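Local coordinates for protein yersinopine synthase (Yersinia pestis, PDB 6C4M) that catalyses the NADPH-dependent reductive condensation of pyruvate with an amino-acid-derived intermediate, the last step in making the metallophore yersinopine, at residues N257-P262 with Y282-Q287; L263-T268 with R401-D406; A295-L300 with V359-L364; L270-L273 with E277-S280. All coordinates share one frame; numbering follows the deposited sequence.

Contact 1: residues N257-P262 with Y282-Q287; sequences NYVHPP and YLYKTQ
Tyr284 turns its CG away from its own carbonyl carbon (chi1 -67°), and this carries its ring toward helix 255-264, where His260, with a similar first torsion (chi1 -82°), brings the edge of its imidazole to meet the phenol oxygen. The motif is a type I beta turn, Tyr282 to Lys285, closed by the bond from Lys285 N to Tyr282 O and set against a helix that is kinked at Pro261 and Pro262, whose nitrogens have no hydrogen to give the preceding turn. Tyr284 OH lies in the plane of the His260 ring, 3.9 Å from NE2, too long a separation to count as a hydrogen bond. The hydrogen bond of the His260 ring, inferred to be the catalytic proton donor/acceptor, is made by its other nitrogen, ND1, to Asp406 OD1. The side chain of His260 is about 7 Å from the bound NADP, and Tyr284 is the turn residue that approaches this histidine. Tyr284 also pairs edge-to-face with Phe381, and Tyr361 of helix 350-364 touches it too. Val259 crosses the phenol at about a right angle; its CG1 comes in near the ring plane, at the edge, 4.0 Å from Tyr284 CE1.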
loop_
_atom_site.group_PDB
_atom_site.type_symbol
_atom_site.label_atom_id
_atom_site.label_comp_id
_atom_site.label_asym_id
_atom_site.label_seq_id
_atom_site.Cartn_x
_atom_site.Cartn_y
_atom_site.Cartn_z
ATOM N N ASN A 257 -4.237 22.260 -1.694
ATOM C CA ASN A 257 -2.974 22.935 -1.411
ATOM C C ASN A 257 -2.003 22.035 -0.672
ATOM O O ASN A 257 -0.787 22.218 -0.797
ATOM C CB ASN A 257 -3.201 24.197 -0.591
ATOM C CG ASN A 257 -3.945 25.291 -1.374
ATOM O OD1 ASN A 257 -5.081 25.090 -1.801
ATOM N ND2 ASN A 257 -3.291 26.442 -1.577
ATOM N N TYR A 258 -2.514 21.090 0.123
ATOM C CA TYR A 258 -1.679 20.169 0.890
ATOM C C TYR A 258 -1.251 18.961 0.067
ATOM O O TYR A 258 -0.103 18.521 0.172
ATOM C CB TYR A 258 -2.432 19.682 2.138
ATOM C CG TYR A 258 -2.716 20.779 3.130
ATOM C CD1 TYR A 258 -1.775 21.132 4.083
ATOM C CD2 TYR A 258 -3.916 21.479 3.095
ATOM C CE1 TYR A 258 -2.045 22.149 5.003
ATOM C CE2 TYR A 258 -4.190 22.498 4.001
ATOM C CZ TYR A 258 -3.237 22.842 4.942
ATOM O OH TYR A 258 -3.473 23.856 5.865
ATOM N N VAL A 259 -2.156 18.410 -0.739
ATOM C CA VAL A 259 -1.986 17.081 -1.312
ATOM C C VAL A 259 -1.412 17.127 -2.724
ATOM O O VAL A 259 -0.590 16.285 -3.094
ATOM C CB VAL A 259 -3.340 16.345 -1.297
ATOM C CG1 VAL A 259 -3.287 15.023 -2.043
ATOM C CG2 VAL A 259 -3.759 16.126 0.119
ATOM N N HIS A 260 -1.881 18.049 -3.550
ATOM C CA HIS A 260 -1.437 18.069 -4.943
ATOM C C HIS A 260 0.049 18.318 -5.109
ATOM O O HIS A 260 0.674 17.618 -5.928
ATOM C CB HIS A 260 -2.254 19.090 -5.739
ATOM C CG HIS A 260 -3.574 18.559 -6.182
ATOM N ND1 HIS A 260 -4.402 19.222 -7.066
ATOM C CD2 HIS A 260 -4.239 17.439 -5.808
ATOM C CE1 HIS A 260 -5.509 18.517 -7.236
ATOM N NE2 HIS A 260 -5.437 17.437 -6.479
ATOM N N PRO A 261 0.675 19.303 -4.473
ATOM C CA PRO A 261 2.066 19.603 -4.860
ATOM C C PRO A 261 3.001 18.430 -4.605
ATOM O O PRO A 261 3.850 18.119 -5.451
ATOM C CB PRO A 261 2.421 20.835 -4.014
ATOM C CG PRO A 261 1.073 21.558 -3.876
ATOM C CD PRO A 261 0.103 20.391 -3.654
ATOM N N PRO A 262 2.879 17.721 -3.481
ATOM C CA PRO A 262 3.799 16.581 -3.266
ATOM C C PRO A 262 3.620 15.465 -4.278
ATOM O O PRO A 262 4.613 14.862 -4.726
ATOM C CB PRO A 262 3.455 16.117 -1.850
ATOM C CG PRO A 262 2.880 17.317 -1.200
ATOM C CD PRO A 262 2.106 18.018 -2.275
ATOM N N TYR A 282 -0.392 7.305 -12.475
ATOM C CA TYR A 282 -1.612 7.557 -11.706
ATOM C C TYR A 282 -1.275 8.324 -10.438
ATOM O O TYR A 282 -0.385 7.926 -9.680
ATOM C CB TYR A 282 -2.312 6.236 -11.373
ATOM C CG TYR A 282 -2.920 5.622 -12.606
ATOM C CD1 TYR A 282 -2.154 4.852 -13.475
ATOM C CD2 TYR A 282 -4.244 5.861 -12.930
ATOM C CE1 TYR A 282 -2.704 4.312 -14.613
ATOM C CE2 TYR A 282 -4.800 5.331 -14.065
ATOM C CZ TYR A 282 -4.029 4.556 -14.901
ATOM O OH TYR A 282 -4.591 4.028 -16.036
ATOM N N LEU A 283 -2.015 9.401 -10.192
ATOM C CA LEU A 283 -1.591 10.390 -9.209
ATOM C C LEU A 283 -1.503 9.826 -7.799
ATOM O O LEU A 283 -0.664 10.284 -7.013
ATOM C CB LEU A 283 -2.543 11.579 -9.234
ATOM C CG LEU A 283 -2.136 12.781 -8.387
ATOM C CD1 LEU A 283 -0.841 13.408 -8.877
ATOM C CD2 LEU A 283 -3.279 13.804 -8.377
ATOM N N TYR A 284 -2.352 8.859 -7.445
ATOM C CA TYR A 284 -2.431 8.391 -6.065
ATOM C C TYR A 284 -1.817 7.000 -5.870
ATOM O O TYR A 284 -1.765 6.511 -4.739
ATOM C CB TYR A 284 -3.907 8.447 -5.568
ATOM C CG TYR A 284 -4.465 9.882 -5.449
ATOM C CD1 TYR A 284 -4.210 10.657 -4.323
ATOM C CD2 TYR A 284 -5.218 10.466 -6.481
ATOM C CE1 TYR A 284 -4.678 11.961 -4.224
ATOM C CE2 TYR A 284 -5.693 11.759 -6.384
ATOM C CZ TYR A 284 -5.420 12.509 -5.258
ATOM O OH TYR A 284 -5.883 13.809 -5.157
ATOM N N LYS A 285 -1.291 6.371 -6.920
ATOM C CA LYS A 285 -0.729 5.027 -6.785
ATOM C C LYS A 285 0.714 5.077 -6.290
ATOM O O LYS A 285 1.411 6.084 -6.440
ATOM C CB LYS A 285 -0.779 4.282 -8.112
ATOM C CG LYS A 285 -2.185 4.018 -8.611
ATOM C CD LYS A 285 -2.135 3.014 -9.741
ATOM C CE LYS A 285 -3.511 2.687 -10.244
ATOM N NZ LYS A 285 -3.439 2.086 -11.603
ATOM N N THR A 286 1.162 3.956 -5.714
ATOM C CA THR A 286 2.537 3.804 -5.248
ATOM C C THR A 286 3.489 3.540 -6.416
ATOM O O THR A 286 3.103 3.059 -7.485
ATOM C CB THR A 286 2.694 2.652 -4.246
ATOM O OG1 THR A 286 2.584 1.410 -4.940
ATOM C CG2 THR A 286 1.677 2.675 -3.148
ATOM N N GLN A 287 4.758 3.831 -6.178
ATOM C CA GLN A 287 5.784 3.576 -7.185
ATOM C C GLN A 287 5.753 2.108 -7.593
ATOM O O GLN A 287 5.544 1.230 -6.744
ATOM C CB GLN A 287 7.173 3.939 -6.650
ATOM C CG GLN A 287 7.387 5.425 -6.386
ATOM C CD GLN A 287 7.628 6.230 -7.656
ATOM O OE1 GLN A 287 7.927 5.670 -8.712
ATOM N NE2 GLN A 287 7.517 7.563 -7.549
#

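Contact 2: residues L263-T268 with R401-D406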
loop_
_atom_site.group_PDB
_atom_site.type_symbol
_atom_site.label_atom_id
_atom_site.label_comp_id
_atom_site.label_asym_id
_atom_site.label_seq_id
_atom_site.Cartn_x
_atom_site.Cartn_y
_atom_site.Cartn_z
ATOM N N LEU A 263 2.374 15.172 -4.647
ATOM C CA LEU A 263 2.085 14.114 -5.609
ATOM C C LEU A 263 2.379 14.563 -7.032
ATOM O O LEU A 263 3.026 13.844 -7.797
ATOM C CB LEU A 263 0.613 13.694 -5.489
ATOM C CG LEU A 263 0.254 12.538 -4.557
ATOM C CD1 LEU A 263 1.068 12.578 -3.284
ATOM C CD2 LEU A 263 -1.240 12.564 -4.274
ATOM N N ALA A 264 1.906 15.747 -7.400
ATOM C CA ALA A 264 1.960 16.186 -8.783
ATOM C C ALA A 264 3.356 16.646 -9.173
ATOM O O ALA A 264 3.692 16.661 -10.360
ATOM C CB ALA A 264 0.951 17.328 -9.021
ATOM N N LEU A 265 4.147 17.096 -8.204
ATOM C CA LEU A 265 5.468 17.644 -8.461
ATOM C C LEU A 265 6.582 16.677 -8.058
ATOM O O LEU A 265 7.754 17.055 -8.055
ATOM C CB LEU A 265 5.622 18.983 -7.725
ATOM C CG LEU A 265 4.574 20.074 -8.004
ATOM C CD1 LEU A 265 4.997 21.364 -7.310
ATOM C CD2 LEU A 265 4.387 20.326 -9.513
ATOM N N ALA A 266 6.239 15.449 -7.714
ATOM C CA ALA A 266 7.254 14.414 -7.561
ATOM C C ALA A 266 8.035 14.222 -8.863
ATOM O O ALA A 266 7.501 14.369 -9.967
ATOM C CB ALA A 266 6.594 13.109 -7.157
ATOM N N ASP A 267 9.319 13.888 -8.729
ATOM C CA ASP A 267 10.145 13.663 -9.917
ATOM C C ASP A 267 9.436 12.758 -10.928
ATOM O O ASP A 267 9.358 13.078 -12.119
ATOM C CB ASP A 267 11.487 13.051 -9.518
ATOM C CG ASP A 267 12.442 14.046 -8.863
ATOM O OD1 ASP A 267 12.874 15.031 -9.509
ATOM O OD2 ASP A 267 12.758 13.836 -7.680
ATOM N N THR A 268 8.893 11.625 -10.472
ATOM C CA THR A 268 8.335 10.687 -11.442
ATOM C C THR A 268 7.059 11.227 -12.053
ATOM O O THR A 268 6.718 10.875 -13.185
ATOM C CB THR A 268 8.085 9.319 -10.806
ATOM O OG1 THR A 268 7.365 9.492 -9.597
ATOM C CG2 THR A 268 9.396 8.620 -10.487
ATOM N N ARG A 401 -4.338 21.367 -15.893
ATOM C CA ARG A 401 -4.671 22.167 -14.723
ATOM C C ARG A 401 -4.008 21.617 -13.468
ATOM O O ARG A 401 -3.698 22.372 -12.540
ATOM C CB ARG A 401 -6.185 22.243 -14.546
ATOM C CG ARG A 401 -6.840 20.889 -14.307
ATOM C CD ARG A 401 -8.062 20.994 -13.396
ATOM N NE ARG A 401 -9.302 20.984 -14.164
ATOM C CZ ARG A 401 -10.006 19.889 -14.444
ATOM N NH1 ARG A 401 -9.600 18.693 -14.018
ATOM N NH2 ARG A 401 -11.129 19.998 -15.151
ATOM N N VAL A 402 -3.793 20.311 -13.403
ATOM C CA VAL A 402 -2.847 19.738 -12.456
ATOM C C VAL A 402 -1.540 19.502 -13.215
ATOM O O VAL A 402 -1.519 18.680 -14.148
ATOM C CB VAL A 402 -3.393 18.443 -11.817
ATOM C CG1 VAL A 402 -2.354 17.844 -10.909
ATOM C CG2 VAL A 402 -4.685 18.769 -11.023
ATOM N N PRO A 403 -0.439 20.186 -12.864
ATOM C CA PRO A 403 -0.119 21.039 -11.704
ATOM C C PRO A 403 -0.169 22.567 -11.900
ATOM O O PRO A 403 0.246 23.295 -10.991
ATOM C CB PRO A 403 1.320 20.650 -11.424
ATOM C CG PRO A 403 1.910 20.540 -12.851
ATOM C CD PRO A 403 0.749 19.954 -13.698
ATOM N N LEU A 404 -0.627 23.036 -13.056
ATOM C CA LEU A 404 -0.532 24.475 -13.354
ATOM C C LEU A 404 -1.184 25.317 -12.260
ATOM O O LEU A 404 -0.592 26.296 -11.773
ATOM C CB LEU A 404 -1.169 24.775 -14.710
ATOM C CG LEU A 404 -1.127 26.247 -15.137
ATOM C CD1 LEU A 404 0.289 26.723 -15.275
ATOM C CD2 LEU A 404 -1.868 26.412 -16.436
ATOM N N GLU A 405 -2.410 24.956 -11.864
ATOM C CA GLU A 405 -3.113 25.696 -10.807
ATOM C C GLU A 405 -2.359 25.605 -9.480
ATOM O O GLU A 405 -2.233 26.605 -8.753
ATOM C CB GLU A 405 -4.537 25.152 -10.656
ATOM C CG GLU A 405 -5.514 25.500 -11.821
ATOM C CD GLU A 405 -6.869 24.773 -11.698
ATOM O OE1 GLU A 405 -7.210 24.315 -10.583
ATOM O OE2 GLU A 405 -7.575 24.644 -12.724
ATOM N N ASP A 406 -1.795 24.420 -9.188
ATOM C CA ASP A 406 -1.129 24.167 -7.910
ATOM C C ASP A 406 0.188 24.913 -7.833
ATOM O O ASP A 406 0.566 25.423 -6.773
ATOM C CB ASP A 406 -0.914 22.652 -7.729
ATOM C CG ASP A 406 -2.198 21.855 -7.967
ATOM O OD1 ASP A 406 -3.067 21.766 -7.059
ATOM O OD2 ASP A 406 -2.369 21.368 -9.101
#
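Ala264 directs its CB at the start of helix 401-419 and meets two residues there, with Val402 CG1 3.8 Å and Pro403 CB 4.1 Å from that one methyl carbon. Leu265, the first residue to leave helical geometry at the end of helix 255-264, approaches differently: its CB does not aim at the other segment, but the end of the chain comes nearer, and CD2 lies 3.6 Å from Pro403 CB, the two side chains meeting at a slant. CG of Leu265 stands anti to the carbonyl carbon (chi1 -55°), which brings CD2 to the CB corner of the proline ring, with Pro403 CG farther off at 4.2 Å. The peptide bond before Pro403 is cis. The backbones are close as well, with Ala264 CA 6.0 Å from Pro403 CA. Phe434 of helix 425-445 touches both Leu265 and Pro403, extending the apolar patch, while Val402 also packs on His260. Arg401 NH2 forms a salt bridge with the NADP phosphate oxygen O2A. Carbon-to-carbon contacts alone join the two segments, so their hold depends on shape and burial, not directional bonding, while Arg401 of the same helix start binds the cofactor.

Contact 3: residues A295-L300 with V359-L364; sequences AVIADL and VRYTAL
Helices 294-313 and 350-364 face each other across a layer of side chains, their nearest alpha carbons, Ile297 CA and Tyr361 CA, being 9.1 Å apart. The contact is a helix-helix interface in the all-helical part of the fold near the dimer interface. Tyr361 is its centre: its CB points at the opposite helix, and the ring receives two aliphatic ends. Leu300 comes from the opposite direction, with CG anti to its backbone N (chi1 176°), a torsion that sends the branch outward and leaves CD2 3.7 Å from Tyr361 CE2. Ile297, one turn earlier, approaches with its terminal methyl, CD1 being 4.2 Å from Tyr361 CD2. Both methyls approach the ring obliquely. The interactions across the pair are dispersive, and the residues that make them are buried. Helix 255-264 closes another side, since Val259 packs on Tyr361 and Pro262 on Leu300. The second subunit is close by: Tyr355 of that subunit packs on Ile297, and Thr362 meets Thr362 of that subunit, consistent with a position near the twofold axis of the homodimer. Arg360, the neighbour of Tyr361, hydrogen-bonds through NH2 to Tyr330 O, just after helix 321-329, and Leu364 CD1 lies 3.8 Å above one face of the Arg360 guanidinium, toward its rim. The edge of that same flat group meets the ring, so that Tyr361 CE2 lies between Leu300 CD2 and Arg360 NH1, the latter 3.6 Å away.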
loop_
_atom_site.group_PDB
_atom_site.type_symbol
_atom_site.label_atom_id
_atom_site.label_comp_id
_atom_site.label_asym_id
_atom_site.label_seq_id
_atom_site.Cartn_x
_atom_site.Cartn_y
_atom_site.Cartn_z
ATOM N N ALA A 295 9.678 9.294 0.078
ATOM C CA ALA A 295 10.170 10.658 -0.107
ATOM C C ALA A 295 9.025 11.610 -0.417
ATOM O O ALA A 295 9.025 12.762 0.031
ATOM C CB ALA A 295 11.198 10.726 -1.229
ATOM N N VAL A 296 8.058 11.146 -1.206
ATOM C CA VAL A 296 6.902 11.946 -1.555
ATOM C C VAL A 296 6.060 12.219 -0.312
ATOM O O VAL A 296 5.649 13.350 -0.066
ATOM C CB VAL A 296 6.135 11.222 -2.681
ATOM C CG1 VAL A 296 4.726 11.730 -2.807
ATOM C CG2 VAL A 296 6.872 11.406 -4.008
ATOM N N ILE A 297 5.870 11.206 0.541
ATOM C CA ILE A 297 5.141 11.407 1.792
ATOM C C ILE A 297 5.891 12.374 2.697
ATOM O O ILE A 297 5.280 13.191 3.405
ATOM C CB ILE A 297 4.901 10.041 2.472
ATOM C CG1 ILE A 297 3.874 9.237 1.660
ATOM C CG2 ILE A 297 4.507 10.187 3.927
ATOM C CD1 ILE A 297 2.490 9.887 1.606
ATOM N N ALA A 298 7.222 12.295 2.695
ATOM C CA ALA A 298 8.021 13.254 3.453
ATOM C C ALA A 298 7.779 14.672 2.958
ATOM O O ALA A 298 7.734 15.620 3.763
ATOM C CB ALA A 298 9.515 12.868 3.364
ATOM N N ASP A 299 7.567 14.846 1.643
ATOM C CA ASP A 299 7.237 16.193 1.145
ATOM C C ASP A 299 5.832 16.623 1.575
ATOM O O ASP A 299 5.588 17.811 1.804
ATOM C CB ASP A 299 7.325 16.280 -0.384
ATOM C CG ASP A 299 8.756 16.277 -0.920
ATOM O OD1 ASP A 299 9.708 16.545 -0.155
ATOM O OD2 ASP A 299 8.912 16.070 -2.141
ATOM N N LEU A 300 4.888 15.680 1.648
ATOM C CA LEU A 300 3.551 16.012 2.098
ATOM C C LEU A 300 3.586 16.509 3.536
ATOM O O LEU A 300 3.005 17.549 3.872
ATOM C CB LEU A 300 2.644 14.792 1.947
ATOM C CG LEU A 300 1.195 14.883 2.450
ATOM C CD1 LEU A 300 0.502 16.005 1.808
ATOM C CD2 LEU A 300 0.459 13.590 2.156
ATOM N N VAL A 359 0.483 5.129 5.343
ATOM C CA VAL A 359 -0.559 4.133 5.572
ATOM C C VAL A 359 -1.886 4.660 5.051
ATOM O O VAL A 359 -2.629 3.954 4.347
ATOM C CB VAL A 359 -0.630 3.737 7.065
ATOM C CG1 VAL A 359 -1.808 2.819 7.315
ATOM C CG2 VAL A 359 0.627 3.001 7.493
ATOM N N ARG A 360 -2.188 5.921 5.355
ATOM C CA ARG A 360 -3.424 6.510 4.860
ATOM C C ARG A 360 -3.557 6.378 3.343
ATOM O O ARG A 360 -4.569 5.875 2.849
ATOM C CB ARG A 360 -3.498 7.971 5.283
ATOM C CG ARG A 360 -4.882 8.500 5.155
ATOM C CD ARG A 360 -4.924 9.602 4.191
ATOM N NE ARG A 360 -6.296 10.020 3.994
ATOM C CZ ARG A 360 -6.716 10.723 2.968
ATOM N NH1 ARG A 360 -5.843 11.136 2.036
ATOM N NH2 ARG A 360 -8.012 11.016 2.893
ATOM N N TYR A 361 -2.534 6.807 2.574
ATOM C CA TYR A 361 -2.658 6.738 1.120
ATOM C C TYR A 361 -2.655 5.311 0.591
ATOM O O TYR A 361 -3.290 5.028 -0.434
ATOM C CB TYR A 361 -1.583 7.605 0.467
ATOM C CG TYR A 361 -2.049 9.032 0.497
ATOM C CD1 TYR A 361 -2.853 9.534 -0.516
ATOM C CD2 TYR A 361 -1.738 9.868 1.563
ATOM C CE1 TYR A 361 -3.350 10.835 -0.465
ATOM C CE2 TYR A 361 -2.231 11.168 1.627
ATOM C CZ TYR A 361 -3.036 11.650 0.616
ATOM O OH TYR A 361 -3.493 12.964 0.679
ATOM N N THR A 362 -1.966 4.390 1.252
ATOM C CA THR A 362 -2.100 2.983 0.874
ATOM C C THR A 362 -3.541 2.520 1.071
ATOM O O THR A 362 -4.148 1.927 0.171
ATOM C CB THR A 362 -1.117 2.143 1.692
ATOM O OG1 THR A 362 0.196 2.618 1.457
ATOM C CG2 THR A 362 -1.207 0.616 1.371
ATOM N N ALA A 363 -4.116 2.819 2.238
ATOM C CA ALA A 363 -5.480 2.373 2.537
ATOM C C ALA A 363 -6.488 2.948 1.549
ATOM O O ALA A 363 -7.464 2.281 1.183
ATOM C CB ALA A 363 -5.854 2.787 3.949
ATOM N N LEU A 364 -6.259 4.192 1.119
ATOM C CA LEU A 364 -7.148 4.894 0.193
ATOM C C LEU A 364 -7.337 4.131 -1.111
ATOM O O LEU A 364 -8.422 4.159 -1.696
ATOM C CB LEU A 364 -6.570 6.290 -0.096
ATOM C CG LEU A 364 -7.439 7.543 -0.073
ATOM C CD1 LEU A 364 -8.298 7.618 1.173
ATOM C CD2 LEU A 364 -6.565 8.833 -0.196
#

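Contact 4: residues L270-L273 with E277-S280; sequences LQAL and EQRS
Helix 267-274 and the loop that follows it are tied together by a pair of amides, Gln271 on the helix and Gln278 in the loop, with six residues between them. Gln271 NE2 donates to Gln278 OE1 at 2.7 Å, with an N-H...O angle of 151°. The donor sits in the carbonyl plane of Gln278 on a lone pair, whereas the acceptor is somewhat tilted from the amide plane of Gln271; the two amides stand nearly perpendicular, 83° apart. Gln271 reaches out by holding CG anti to its backbone N (chi1 -174°) and extending beyond it, while Gln278 runs extended across it at about a right angle. This crossing also sets Gln278 NE2 over the helix surface, 3.7 Å from Ala272 CA and 4.1 Å from Ala272 CB, a van der Waals approach. Gln271 is exposed, and both glutamines touch a crystal neighbour, so the lattice may influence their exact pose. Leu270 packs on Arg433 and Phe434 of helix 425-445. Leu273, turned away from the loop, meets Leu399 and Pro400 just before helix 401-419 and shares a backbone hydrogen bond with Val389, next to strand 390-391.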
loop_
_atom_site.group_PDB
_atom_site.type_symbol
_atom_site.label_atom_id
_atom_site.label_comp_id
_atom_site.label_asym_id
_atom_site.label_seq_id
_atom_site.Cartn_x
_atom_site.Cartn_y
_atom_site.Cartn_z
ATOM N N LEU A 270 6.438 14.594 -12.575
ATOM C CA LEU A 270 6.902 15.599 -13.531
ATOM C C LEU A 270 7.421 14.949 -14.814
ATOM O O LEU A 270 7.224 15.476 -15.914
ATOM C CB LEU A 270 7.991 16.463 -12.894
ATOM C CG LEU A 270 7.577 17.310 -11.693
ATOM C CD1 LEU A 270 8.799 18.044 -11.140
ATOM C CD2 LEU A 270 6.551 18.293 -12.081
ATOM N N GLN A 271 8.090 13.798 -14.699
ATOM C CA GLN A 271 8.574 13.117 -15.897
ATOM C C GLN A 271 7.419 12.638 -16.772
ATOM O O GLN A 271 7.471 12.771 -18.002
ATOM C CB GLN A 271 9.476 11.936 -15.511
ATOM C CG GLN A 271 10.154 11.255 -16.704
ATOM C CD GLN A 271 11.218 10.269 -16.273
ATOM O OE1 GLN A 271 12.183 10.633 -15.593
ATOM N NE2 GLN A 271 11.020 9.008 -16.611
ATOM N N ALA A 272 6.367 12.072 -16.157
ATOM C CA ALA A 272 5.189 11.672 -16.926
ATOM C C ALA A 272 4.525 12.880 -17.567
ATOM O O ALA A 272 4.023 12.815 -18.693
ATOM C CB ALA A 272 4.193 10.952 -16.012
ATOM N N LEU A 273 4.524 13.986 -16.852
ATOM C CA LEU A 273 3.864 15.191 -17.331
ATOM C C LEU A 273 4.571 15.743 -18.561
ATOM O O LEU A 273 3.927 16.127 -19.545
ATOM C CB LEU A 273 3.852 16.219 -16.209
ATOM C CG LEU A 273 3.646 17.675 -16.597
ATOM C CD1 LEU A 273 2.214 17.832 -17.102
ATOM C CD2 LEU A 273 3.910 18.542 -15.393
ATOM N N GLU A 277 4.901 10.725 -23.984
ATOM C CA GLU A 277 4.869 9.432 -24.640
ATOM C C GLU A 277 5.053 8.268 -23.679
ATOM O O GLU A 277 4.795 7.126 -24.067
ATOM C CB GLU A 277 5.943 9.381 -25.736
ATOM C CG GLU A 277 5.421 8.886 -27.066
ATOM C CD GLU A 277 4.153 9.602 -27.501
ATOM O OE1 GLU A 277 4.163 10.851 -27.573
ATOM O OE2 GLU A 277 3.134 8.915 -27.743
ATOM N N GLN A 278 5.474 8.520 -22.445
ATOM C CA GLN A 278 5.564 7.446 -21.465
ATOM C C GLN A 278 4.207 6.813 -21.202
ATOM O O GLN A 278 3.153 7.428 -21.368
ATOM C CB GLN A 278 6.079 7.943 -20.126
ATOM C CG GLN A 278 7.489 8.407 -20.132
ATOM C CD GLN A 278 7.995 8.682 -18.731
ATOM O OE1 GLN A 278 9.177 8.981 -18.561
ATOM N NE2 GLN A 278 7.113 8.575 -17.714
ATOM N N ARG A 279 4.250 5.572 -20.732
ATOM C CA ARG A 279 3.046 4.946 -20.219
ATOM C C ARG A 279 2.514 5.771 -19.052
ATOM O O ARG A 279 3.275 6.323 -18.251
ATOM C CB ARG A 279 3.332 3.499 -19.803
ATOM C CG ARG A 279 3.904 2.642 -20.954
ATOM C CD ARG A 279 3.143 1.330 -21.170
ATOM N NE ARG A 279 1.905 1.533 -21.928
ATOM C CZ ARG A 279 0.915 0.644 -22.007
ATOM N NH1 ARG A 279 1.002 -0.519 -21.369
ATOM N NH2 ARG A 279 -0.174 0.920 -22.717
ATOM N N SER A 280 1.197 5.893 -18.995
ATOM C CA SER A 280 0.569 6.800 -18.050
ATOM C C SER A 280 0.904 6.446 -16.603
ATOM O O SER A 280 1.005 5.277 -16.237
ATOM C CB SER A 280 -0.941 6.774 -18.266
ATOM O OG SER A 280 -1.251 6.939 -19.642
#

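Overall arrangement
Contacts 1 and 2 meet at His260, the inferred proton donor/acceptor: their centres are 8 Å apart, they share helix 255-264, and His260 ND1 makes a probable hydrogen bond to Asp406 OD1 at 2.9 Å. A second probable bond, Gln287 NE2 to Thr268 OG1 at 2.8 Å, joins them farther from the cofactor. Contact 3 lies 8 Å from contact 1 between centres, toward the second subunit; the Tyr361 side chain is about 8 Å from that of His260 and about 14 Å from NADP. Contact 4 continues from contact 2 along helix 267-274, touching it where Leu273 CD2 is 3.8 Å from Pro403 CG. It stays about 9 Å from contact 3 at the nearest atoms.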